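Local atomic coordinates of cysteine protease-like VirA (Shigella flexneri, PDB entry 3EB8), a protein that acts as a secreted virulence effector that promotes bacterial entry into epithelial cells and spreading, although its reported tubulin-directed protease activity is disputed. Residues 126-140 and 234-248. Sequence-based numbering, arbitrary orientation.
Sequences NDDYFHVKDTDFNSV and SAFWQSLHITSSSVE
W237 holds its indole anti to its own backbone N (chi1 -175°), and F137 turns its ring back beside its backbone N, anti to the carbonyl carbon (chi1 -67°); these torsions place the two groups against each other. The side chains cross at about a right angle. The phenyl meets the six-membered ring of the indole obliquely, centroids 4.4 Å apart and planes at 33°, with W237 CE3 above the centre of the phenyl face. The backbone of F137 lies on the indole too: its CA makes a CH-pi contact 3.5 Å from the centroid of the five-membered ring, and its N sits over the same face. L240 CD1 touches F137 CZ at 3.8 Å. S139 OG lies at the indole edge, close to W237 NE1, and hydrogen-bonds to D143.

At the other end F130 lays its ring against the turn into helix 245-265, S244 CA standing 3.7 Å from the ring centroid over one face. The F130 backbone N donates to T243 O (2.9 Å), tying the two loops together beside that ring. S244 is the N-cap: OG accepts from V247 N at 3.1 Å and donates to N126 OD1 at 2.6 Å, approaching from above the amide's carbonyl plane, so one hydroxyl joins the helix start to the loop. In the first turn, S246 OG donates to the syn lone pair of D128 OD2 (3.0 Å).

Two largely irregular segments of the chain thus pack side by side: 126-140 links strand 121-123 to helix 140-149, while the segment 234-248, within the tubulin-binding region, links helix 226-234 to helix 245-265. L338 of helix 335-341 touches F137 and S234, D143 of helix 140-149 accepts from the backbone N of Q238, and L240 rests on T323 and Y325 of strand 315-327.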
ATOM      1  N   ASN A 126     -16.387  -2.653   3.207  1.00 83.96           N
ATOM      2  CA  ASN A 126     -17.026  -2.004   2.068  1.00107.49           C
ATOM      3  C   ASN A 126     -18.244  -2.769   1.571  1.00104.70           C
ATOM      4  O   ASN A 126     -18.209  -3.360   0.488  1.00107.09           O
ATOM      5  CB  ASN A 126     -16.031  -1.861   0.907  1.00119.35           C
ATOM      6  CG  ASN A 126     -15.038  -0.725   1.114  1.00111.84           C
ATOM      7  OD1 ASN A 126     -15.316   0.227   1.845  1.00 96.72           O
ATOM      8  ND2 ASN A 126     -13.876  -0.820   0.459  1.00106.78           N
ATOM      9  N   ASP A 127     -19.314  -2.757   2.358  1.00 99.41           N
ATOM     10  CA  ASP A 127     -20.563  -3.404   1.967  1.00102.94           C
ATOM     11  C   ASP A 127     -21.357  -2.435   1.105  1.00108.33           C
ATOM     12  O   ASP A 127     -22.037  -2.829   0.155  1.00109.96           O
ATOM     13  CB  ASP A 127     -21.388  -3.760   3.204  1.00101.73           C
ATOM     14  CG  ASP A 127     -20.541  -3.874   4.447  1.00114.21           C
ATOM     15  OD1 ASP A 127     -19.440  -4.455   4.357  1.00118.62           O
ATOM     16  OD2 ASP A 127     -20.968  -3.374   5.510  1.00117.67           O
ATOM     17  N   ASP A 128     -21.266  -1.159   1.458  1.00102.65           N
ATOM     18  CA  ASP A 128     -21.932  -0.107   0.714  1.00 94.71           C
ATOM     19  C   ASP A 128     -20.938   0.558  -0.227  1.00 87.21           C
ATOM     20  O   ASP A 128     -20.687   1.762  -0.125  1.00 90.46           O
ATOM     21  CB  ASP A 128     -22.517   0.923   1.679  1.00103.98           C
ATOM     22  CG  ASP A 128     -21.573   1.246   2.833  1.00107.82           C
ATOM     23  OD1 ASP A 128     -21.929   0.928   3.992  1.00111.05           O
ATOM     24  OD2 ASP A 128     -20.476   1.804   2.582  1.00 93.21           O
ATOM     25  N   TYR A 129     -20.370  -0.231  -1.136  1.00 69.74           N
ATOM     26  CA  TYR A 129     -19.377   0.275  -2.079  1.00 70.08           C
ATOM     27  C   TYR A 129     -20.053   1.077  -3.178  1.00 64.75           C
ATOM     28  O   TYR A 129     -21.187   0.804  -3.549  1.00 66.04           O
ATOM     29  CB  TYR A 129     -18.561  -0.871  -2.679  1.00 61.49           C
ATOM     30  CG  TYR A 129     -19.416  -1.888  -3.361  1.00 74.28           C
ATOM     31  CD1 TYR A 129     -19.822  -1.714  -4.684  1.00 79.24           C
ATOM     32  CD2 TYR A 129     -19.853  -3.022  -2.682  1.00 84.07           C
ATOM     33  CE1 TYR A 129     -20.633  -2.651  -5.319  1.00 72.23           C
ATOM     34  CE2 TYR A 129     -20.664  -3.967  -3.308  1.00 73.83           C
ATOM     35  CZ  TYR A 129     -21.047  -3.771  -4.621  1.00 76.43           C
ATOM     36  OH  TYR A 129     -21.846  -4.699  -5.236  1.00 92.98           O
ATOM     37  N   PHE A 130     -19.346   2.075  -3.683  1.00 64.06           N
ATOM     38  CA  PHE A 130     -19.839   2.902  -4.771  1.00 64.74           C
ATOM     39  C   PHE A 130     -19.838   2.138  -6.081  1.00 63.80           C
ATOM     40  O   PHE A 130     -19.020   1.237  -6.278  1.00 65.53           O
ATOM     41  CB  PHE A 130     -18.965   4.148  -4.932  1.00 64.56           C
ATOM     42  CG  PHE A 130     -18.973   5.052  -3.741  1.00 66.68           C
ATOM     43  CD1 PHE A 130     -20.156   5.328  -3.064  1.00 69.64           C
ATOM     44  CD2 PHE A 130     -17.798   5.647  -3.304  1.00 66.03           C
ATOM     45  CE1 PHE A 130     -20.159   6.172  -1.954  1.00 71.97           C
ATOM     46  CE2 PHE A 130     -17.793   6.499  -2.202  1.00 68.31           C
ATOM     47  CZ  PHE A 130     -18.968   6.763  -1.526  1.00 71.31           C
ATOM     48  N   HIS A 131     -20.747   2.503  -6.983  1.00 64.29           N
ATOM     49  CA  HIS A 131     -20.741   1.947  -8.329  1.00 63.06           C
ATOM     50  C   HIS A 131     -19.686   2.631  -9.183  1.00 61.62           C
ATOM     51  O   HIS A 131     -19.267   3.748  -8.879  1.00 64.11           O
ATOM     52  CB  HIS A 131     -22.106   2.122  -8.989  1.00 65.28           C
ATOM     53  CG  HIS A 131     -23.206   1.388  -8.293  1.00107.81           C
ATOM     54  ND1 HIS A 131     -24.332   2.020  -7.802  1.00113.51           N
ATOM     55  CD2 HIS A 131     -23.354   0.075  -7.999  1.00113.07           C
ATOM     56  CE1 HIS A 131     -25.127   1.125  -7.243  1.00115.14           C
ATOM     57  NE2 HIS A 131     -24.555  -0.063  -7.346  1.00118.56           N
ATOM     58  N   VAL A 132     -19.259   1.969 -10.251  1.00 60.02           N
ATOM     59  CA  VAL A 132     -18.413   2.608 -11.252  1.00 59.09           C
ATOM     60  C   VAL A 132     -19.121   3.834 -11.806  1.00 61.26           C
ATOM     61  O   VAL A 132     -20.312   3.778 -12.132  1.00 63.07           O
ATOM     62  CB  VAL A 132     -18.121   1.658 -12.419  1.00 57.75           C
ATOM     63  CG1 VAL A 132     -17.251   2.335 -13.461  1.00 57.07           C
ATOM     64  CG2 VAL A 132     -17.455   0.373 -11.911  1.00 55.94           C
ATOM     65  N   LYS A 133     -18.395   4.938 -11.908  1.00 61.32           N
ATOM     66  CA  LYS A 133     -18.918   6.145 -12.523  1.00 63.51           C
ATOM     67  C   LYS A 133     -18.053   6.514 -13.725  1.00 62.59           C
ATOM     68  O   LYS A 133     -16.879   6.157 -13.781  1.00 60.43           O
ATOM     69  CB  LYS A 133     -18.951   7.285 -11.504  1.00 65.22           C
ATOM     70  CG  LYS A 133     -19.888   7.033 -10.330  1.00 70.71           C
ATOM     71  CD  LYS A 133     -19.698   8.092  -9.257  1.00 89.06           C
ATOM     72  CE  LYS A 133     -20.459   7.744  -7.983  1.00 98.74           C
ATOM     73  NZ  LYS A 133     -20.062   8.635  -6.847  1.00102.62           N
ATOM     74  N   ASP A 134     -18.648   7.220 -14.682  1.00 64.50           N
ATOM     75  CA  ASP A 134     -17.964   7.627 -15.906  1.00 64.20           C
ATOM     76  C   ASP A 134     -16.730   8.468 -15.629  1.00 69.51           C
ATOM     77  O   ASP A 134     -15.899   8.656 -16.515  1.00 62.78           O
ATOM     78  CB  ASP A 134     -18.905   8.447 -16.794  1.00 73.59           C
ATOM     79  CG  ASP A 134     -19.992   7.612 -17.397  1.00103.23           C
ATOM     80  OD1 ASP A 134     -19.940   6.375 -17.218  1.00115.48           O
ATOM     81  OD2 ASP A 134     -20.893   8.185 -18.051  1.00112.04           O
ATOM     82  N   THR A 135     -16.627   8.991 -14.412  1.00 63.93           N
ATOM     83  CA  THR A 135     -15.548   9.900 -14.069  1.00 63.78           C
ATOM     84  C   THR A 135     -14.366   9.182 -13.424  1.00 65.23           C
ATOM     85  O   THR A 135     -13.314   9.789 -13.220  1.00 60.71           O
ATOM     86  CB  THR A 135     -16.037  11.014 -13.118  1.00 66.32           C
ATOM     87  OG1 THR A 135     -16.761  10.435 -12.027  1.00 66.55           O
ATOM     88  CG2 THR A 135     -16.943  12.003 -13.847  1.00 69.39           C
ATOM     89  N   ASP A 136     -14.534   7.902 -13.095  1.00 59.51           N
ATOM     90  CA  ASP A 136     -13.465   7.142 -12.440  1.00 57.25           C
ATOM     91  C   ASP A 136     -12.152   7.137 -13.237  1.00 55.73           C
ATOM     92  O   ASP A 136     -12.147   6.866 -14.437  1.00 55.46           O
ATOM     93  CB  ASP A 136     -13.909   5.706 -12.173  1.00 56.08           C
ATOM     94  CG  ASP A 136     -15.056   5.611 -11.181  1.00 57.53           C
ATOM     95  OD1 ASP A 136     -15.454   6.631 -10.578  1.00 59.42           O
ATOM     96  OD2 ASP A 136     -15.558   4.488 -11.001  1.00 56.99           O
ATOM     97  N   PHE A 137     -11.047   7.448 -12.558  1.00 55.01           N
ATOM     98  CA  PHE A 137      -9.713   7.420 -13.162  1.00 53.71           C
ATOM     99  C   PHE A 137      -9.501   8.506 -14.209  1.00 59.97           C
ATOM    100  O   PHE A 137      -8.524   8.469 -14.954  1.00 55.23           O
ATOM    101  CB  PHE A 137      -9.389   6.042 -13.759  1.00 51.89           C
ATOM    102  CG  PHE A 137      -9.255   4.963 -12.732  1.00 50.68           C
ATOM    103  CD1 PHE A 137     -10.341   4.148 -12.411  1.00 50.98           C
ATOM    104  CD2 PHE A 137      -8.044   4.766 -12.068  1.00 49.63           C
ATOM    105  CE1 PHE A 137     -10.220   3.157 -11.434  1.00 50.00           C
ATOM    106  CE2 PHE A 137      -7.913   3.774 -11.098  1.00 48.80           C
ATOM    107  CZ  PHE A 137      -9.000   2.979 -10.773  1.00 49.00           C
ATOM    108  N   ASN A 138     -10.405   9.479 -14.267  1.00 57.09           N
ATOM    109  CA  ASN A 138     -10.235  10.593 -15.194  1.00 58.68           C
ATOM    110  C   ASN A 138      -8.870  11.280 -15.067  1.00 65.64           C
ATOM    111  O   ASN A 138      -8.249  11.630 -16.067  1.00 58.66           O
ATOM    112  CB  ASN A 138     -11.348  11.633 -15.028  1.00 61.46           C
ATOM    113  CG  ASN A 138     -12.495  11.424 -16.004  1.00 99.46           C
ATOM    114  OD1 ASN A 138     -12.617  10.363 -16.630  1.00102.44           O
ATOM    115  ND2 ASN A 138     -13.351  12.439 -16.137  1.00 91.22           N
ATOM    116  N   SER A 139      -8.400  11.472 -13.842  1.00 58.27           N
ATOM    117  CA  SER A 139      -7.190  12.250 -13.643  1.00 58.56           C
ATOM    118  C   SER A 139      -5.913  11.413 -13.608  1.00 56.31           C
ATOM    119  O   SER A 139      -4.841  11.945 -13.308  1.00 56.49           O
ATOM    120  CB  SER A 139      -7.298  13.084 -12.368  1.00 60.18           C
ATOM    121  OG  SER A 139      -7.367  12.257 -11.227  1.00 59.03           O
ATOM    122  N   VAL A 140      -6.022  10.124 -13.941  1.00 54.47           N
ATOM    123  CA  VAL A 140      -4.929   9.189 -13.704  1.00 52.56           C
ATOM    124  C   VAL A 140      -3.601   9.557 -14.381  1.00 52.48           C
ATOM    125  O   VAL A 140      -2.555   9.460 -13.751  1.00 51.86           O
ATOM    126  CB  VAL A 140      -5.324   7.729 -14.027  1.00 51.00           C
ATOM    127  CG1 VAL A 140      -5.533   7.546 -15.495  1.00 51.14           C
ATOM    128  CG2 VAL A 140      -4.255   6.777 -13.532  1.00 49.42           C
ATOM    129  N   SER A 234      -2.607   3.021 -12.769  1.00 45.75           N
ATOM    130  CA  SER A 234      -3.810   3.097 -11.962  1.00 46.15           C
ATOM    131  C   SER A 234      -3.492   3.346 -10.495  1.00 47.61           C
ATOM    132  O   SER A 234      -4.311   3.934  -9.776  1.00 49.98           O
ATOM    133  CB  SER A 234      -4.623   1.815 -12.094  1.00 45.67           C
ATOM    134  OG  SER A 234      -4.024   0.753 -11.385  1.00 45.01           O
ATOM    135  N   ALA A 235      -2.319   2.886 -10.058  1.00 45.89           N
ATOM    136  CA  ALA A 235      -1.929   2.944  -8.649  1.00 46.28           C
ATOM    137  C   ALA A 235      -1.808   4.376  -8.134  1.00 47.49           C
ATOM    138  O   ALA A 235      -1.851   4.610  -6.931  1.00 48.29           O
ATOM    139  CB  ALA A 235      -0.613   2.177  -8.397  1.00 45.75           C
ATOM    140  N   PHE A 236      -1.654   5.321  -9.058  1.00 47.88           N
ATOM    141  CA  PHE A 236      -1.457   6.725  -8.703  1.00 49.31           C
ATOM    142  C   PHE A 236      -2.764   7.548  -8.706  1.00 50.58           C
ATOM    143  O   PHE A 236      -2.759   8.701  -8.291  1.00 52.15           O
ATOM    144  CB  PHE A 236      -0.410   7.382  -9.620  1.00 49.47           C
ATOM    145  CG  PHE A 236       0.990   6.859  -9.430  1.00 48.86           C
ATOM    146  CD1 PHE A 236       1.410   5.706 -10.073  1.00 47.62           C
ATOM    147  CD2 PHE A 236       1.893   7.529  -8.608  1.00 49.85           C
ATOM    148  CE1 PHE A 236       2.705   5.227  -9.895  1.00 47.38           C
ATOM    149  CE2 PHE A 236       3.188   7.051  -8.428  1.00 49.55           C
ATOM    150  CZ  PHE A 236       3.595   5.902  -9.073  1.00 48.32           C
ATOM    151  N   TRP A 237      -3.878   6.979  -9.179  1.00 43.89           N
ATOM    152  CA  TRP A 237      -5.111   7.772  -9.215  1.00 47.90           C
ATOM    153  C   TRP A 237      -5.435   8.391  -7.824  1.00 51.78           C
ATOM    154  O   TRP A 237      -5.474   7.689  -6.807  1.00 47.36           O
ATOM    155  CB  TRP A 237      -6.302   6.979  -9.785  1.00 44.91           C
ATOM    156  CG  TRP A 237      -7.544   7.846  -9.941  1.00 52.22           C
ATOM    157  CD1 TRP A 237      -7.601   9.116 -10.462  1.00 45.92           C
ATOM    158  CD2 TRP A 237      -8.879   7.512  -9.569  1.00 48.44           C
ATOM    159  NE1 TRP A 237      -8.882   9.584 -10.431  1.00 52.66           N
ATOM    160  CE2 TRP A 237      -9.692   8.626  -9.888  1.00 54.91           C
ATOM    161  CE3 TRP A 237      -9.480   6.369  -9.020  1.00 50.82           C
ATOM    162  CZ2 TRP A 237     -11.080   8.638  -9.670  1.00 48.34           C
ATOM    163  CZ3 TRP A 237     -10.867   6.381  -8.802  1.00 48.89           C
ATOM    164  CH2 TRP A 237     -11.648   7.520  -9.125  1.00 48.64           C
ATOM    165  N   GLN A 238      -5.653   9.704  -7.785  1.00 45.16           N
ATOM    166  CA  GLN A 238      -5.760  10.415  -6.505  1.00 45.45           C
ATOM    167  C   GLN A 238      -6.926   9.959  -5.623  1.00 46.11           C
ATOM    168  O   GLN A 238      -6.853  10.058  -4.405  1.00 50.36           O
ATOM    169  CB  GLN A 238      -5.844  11.917  -6.744  1.00 53.82           C
ATOM    170  CG  GLN A 238      -6.976  12.337  -7.678  1.00 67.41           C
ATOM    171  CD  GLN A 238      -7.053  13.852  -7.855  1.00 84.25           C
ATOM    172  OE1 GLN A 238      -6.665  14.397  -8.898  1.00 72.53           O
ATOM    173  NE2 GLN A 238      -7.539  14.541  -6.822  1.00 87.27           N
ATOM    174  N   SER A 239      -8.000   9.471  -6.241  1.00 46.70           N
ATOM    175  CA  SER A 239      -9.192   9.021  -5.503  1.00 47.43           C
ATOM    176  C   SER A 239      -9.342   7.504  -5.533  1.00 47.32           C
ATOM    177  O   SER A 239     -10.405   6.969  -5.262  1.00 48.06           O
ATOM    178  CB  SER A 239     -10.449   9.683  -6.059  1.00 48.40           C
ATOM    179  OG  SER A 239     -10.271  11.078  -6.123  1.00 65.12           O
ATOM    180  N   LEU A 240      -8.258   6.812  -5.843  1.00 49.50           N
ATOM    181  CA  LEU A 240      -8.250   5.353  -5.848  1.00 54.40           C
ATOM    182  C   LEU A 240      -8.951   4.720  -4.632  1.00 54.89           C
ATOM    183  O   LEU A 240      -9.615   3.708  -4.760  1.00 47.30           O
ATOM    184  CB  LEU A 240      -6.811   4.854  -5.937  1.00 45.49           C
ATOM    185  CG  LEU A 240      -6.651   3.349  -6.123  1.00 50.49           C
ATOM    186  CD1 LEU A 240      -7.122   2.937  -7.495  1.00 45.31           C
ATOM    187  CD2 LEU A 240      -5.198   2.969  -5.934  1.00 49.13           C
ATOM    188  N   HIS A 241      -8.808   5.322  -3.459  1.00 49.41           N
ATOM    189  CA  HIS A 241      -9.273   4.710  -2.211  1.00 53.81           C
ATOM    190  C   HIS A 241     -10.701   5.053  -1.804  1.00 57.45           C
ATOM    191  O   HIS A 241     -11.217   4.470  -0.859  1.00 53.16           O
ATOM    192  CB  HIS A 241      -8.359   5.098  -1.039  1.00 50.68           C
ATOM    193  CG  HIS A 241      -8.289   6.576  -0.789  1.00 47.31           C
ATOM    194  ND1 HIS A 241      -7.488   7.421  -1.533  1.00 56.33           N
ATOM    195  CD2 HIS A 241      -8.934   7.368   0.099  1.00 55.16           C
ATOM    196  CE1 HIS A 241      -7.633   8.660  -1.107  1.00 53.93           C
ATOM    197  NE2 HIS A 241      -8.505   8.657  -0.112  1.00 66.37           N
ATOM    198  N   ILE A 242     -11.329   6.020  -2.445  1.00 49.12           N
ATOM    199  CA  ILE A 242     -12.678   6.368  -2.016  1.00 50.35           C
ATOM    200  C   ILE A 242     -13.656   5.338  -2.570  1.00 56.46           C
ATOM    201  O   ILE A 242     -14.151   5.499  -3.673  1.00 55.37           O
ATOM    202  CB  ILE A 242     -13.080   7.782  -2.465  1.00 59.71           C
ATOM    203  CG1 ILE A 242     -11.991   8.784  -2.104  1.00 51.09           C
ATOM    204  CG2 ILE A 242     -14.378   8.196  -1.800  1.00 67.90           C
ATOM    205  CD1 ILE A 242     -11.767   8.900  -0.633  1.00 55.15           C
ATOM    206  N   THR A 243     -13.920   4.274  -1.816  1.00 51.32           N
ATOM    207  CA  THR A 243     -14.717   3.177  -2.346  1.00 76.58           C
ATOM    208  C   THR A 243     -16.078   3.050  -1.686  1.00 77.51           C
ATOM    209  O   THR A 243     -16.894   2.237  -2.110  1.00 75.64           O
ATOM    210  CB  THR A 243     -13.985   1.811  -2.234  1.00 58.78           C
ATOM    211  OG1 THR A 243     -13.683   1.539  -0.864  1.00 54.50           O
ATOM    212  CG2 THR A 243     -12.704   1.814  -3.053  1.00 49.89           C
ATOM    213  N   SER A 244     -16.326   3.841  -0.648  1.00 53.90           N
ATOM    214  CA  SER A 244     -17.588   3.720   0.067  1.00 55.42           C
ATOM    215  C   SER A 244     -17.795   4.828   1.077  1.00 55.97           C
ATOM    216  O   SER A 244     -16.853   5.524   1.462  1.00 57.10           O
ATOM    217  CB  SER A 244     -17.649   2.377   0.792  1.00 55.58           C
ATOM    218  OG  SER A 244     -16.769   2.378   1.897  1.00 60.05           O
ATOM    219  N   SER A 245     -19.041   4.965   1.516  1.00 57.55           N
ATOM    220  CA  SER A 245     -19.407   5.876   2.587  1.00 58.33           C
ATOM    221  C   SER A 245     -18.606   5.541   3.842  1.00 61.80           C
ATOM    222  O   SER A 245     -18.231   6.438   4.602  1.00 61.58           O
ATOM    223  CB  SER A 245     -20.899   5.751   2.878  1.00 60.30           C
ATOM    224  OG  SER A 245     -21.618   5.628   1.670  1.00100.37           O
ATOM    225  N   SER A 246     -18.340   4.248   4.045  1.00 58.55           N
ATOM    226  CA  SER A 246     -17.618   3.772   5.226  1.00 56.73           C
ATOM    227  C   SER A 246     -16.186   4.274   5.244  1.00 58.86           C
ATOM    228  O   SER A 246     -15.679   4.680   6.285  1.00 56.05           O
ATOM    229  CB  SER A 246     -17.638   2.248   5.302  1.00 64.64           C
ATOM    230  OG  SER A 246     -18.955   1.766   5.150  1.00 63.60           O
ATOM    231  N   VAL A 247     -15.534   4.238   4.087  1.00 54.22           N
ATOM    232  CA  VAL A 247     -14.188   4.784   3.964  1.00 52.89           C
ATOM    233  C   VAL A 247     -14.227   6.298   4.156  1.00 53.04           C
ATOM    234  O   VAL A 247     -13.396   6.876   4.868  1.00 52.46           O
ATOM    235  CB  VAL A 247     -13.576   4.465   2.580  1.00 58.70           C
ATOM    236  CG1 VAL A 247     -12.350   5.324   2.317  1.00 50.88           C
ATOM    237  CG2 VAL A 247     -13.212   2.989   2.482  1.00 51.62           C
ATOM    238  N   GLU A 248     -15.201   6.939   3.523  1.00 53.89           N
ATOM    239  CA  GLU A 248     -15.400   8.361   3.730  1.00 59.64           C
ATOM    240  C   GLU A 248     -15.482   8.692   5.218  1.00 59.16           C
ATOM    241  O   GLU A 248     -14.893   9.668   5.672  1.00 59.14           O
ATOM    242  CB  GLU A 248     -16.673   8.829   3.020  1.00 55.56           C
ATOM    243  CG  GLU A 248     -16.484   9.028   1.527  1.00 55.09           C
ATOM    244  CD  GLU A 248     -17.704   9.637   0.851  1.00 71.93           C
ATOM    245  OE1 GLU A 248     -18.815   9.574   1.433  1.00 80.16           O
ATOM    246  OE2 GLU A 248     -17.549  10.172  -0.268  1.00 65.96           O
TER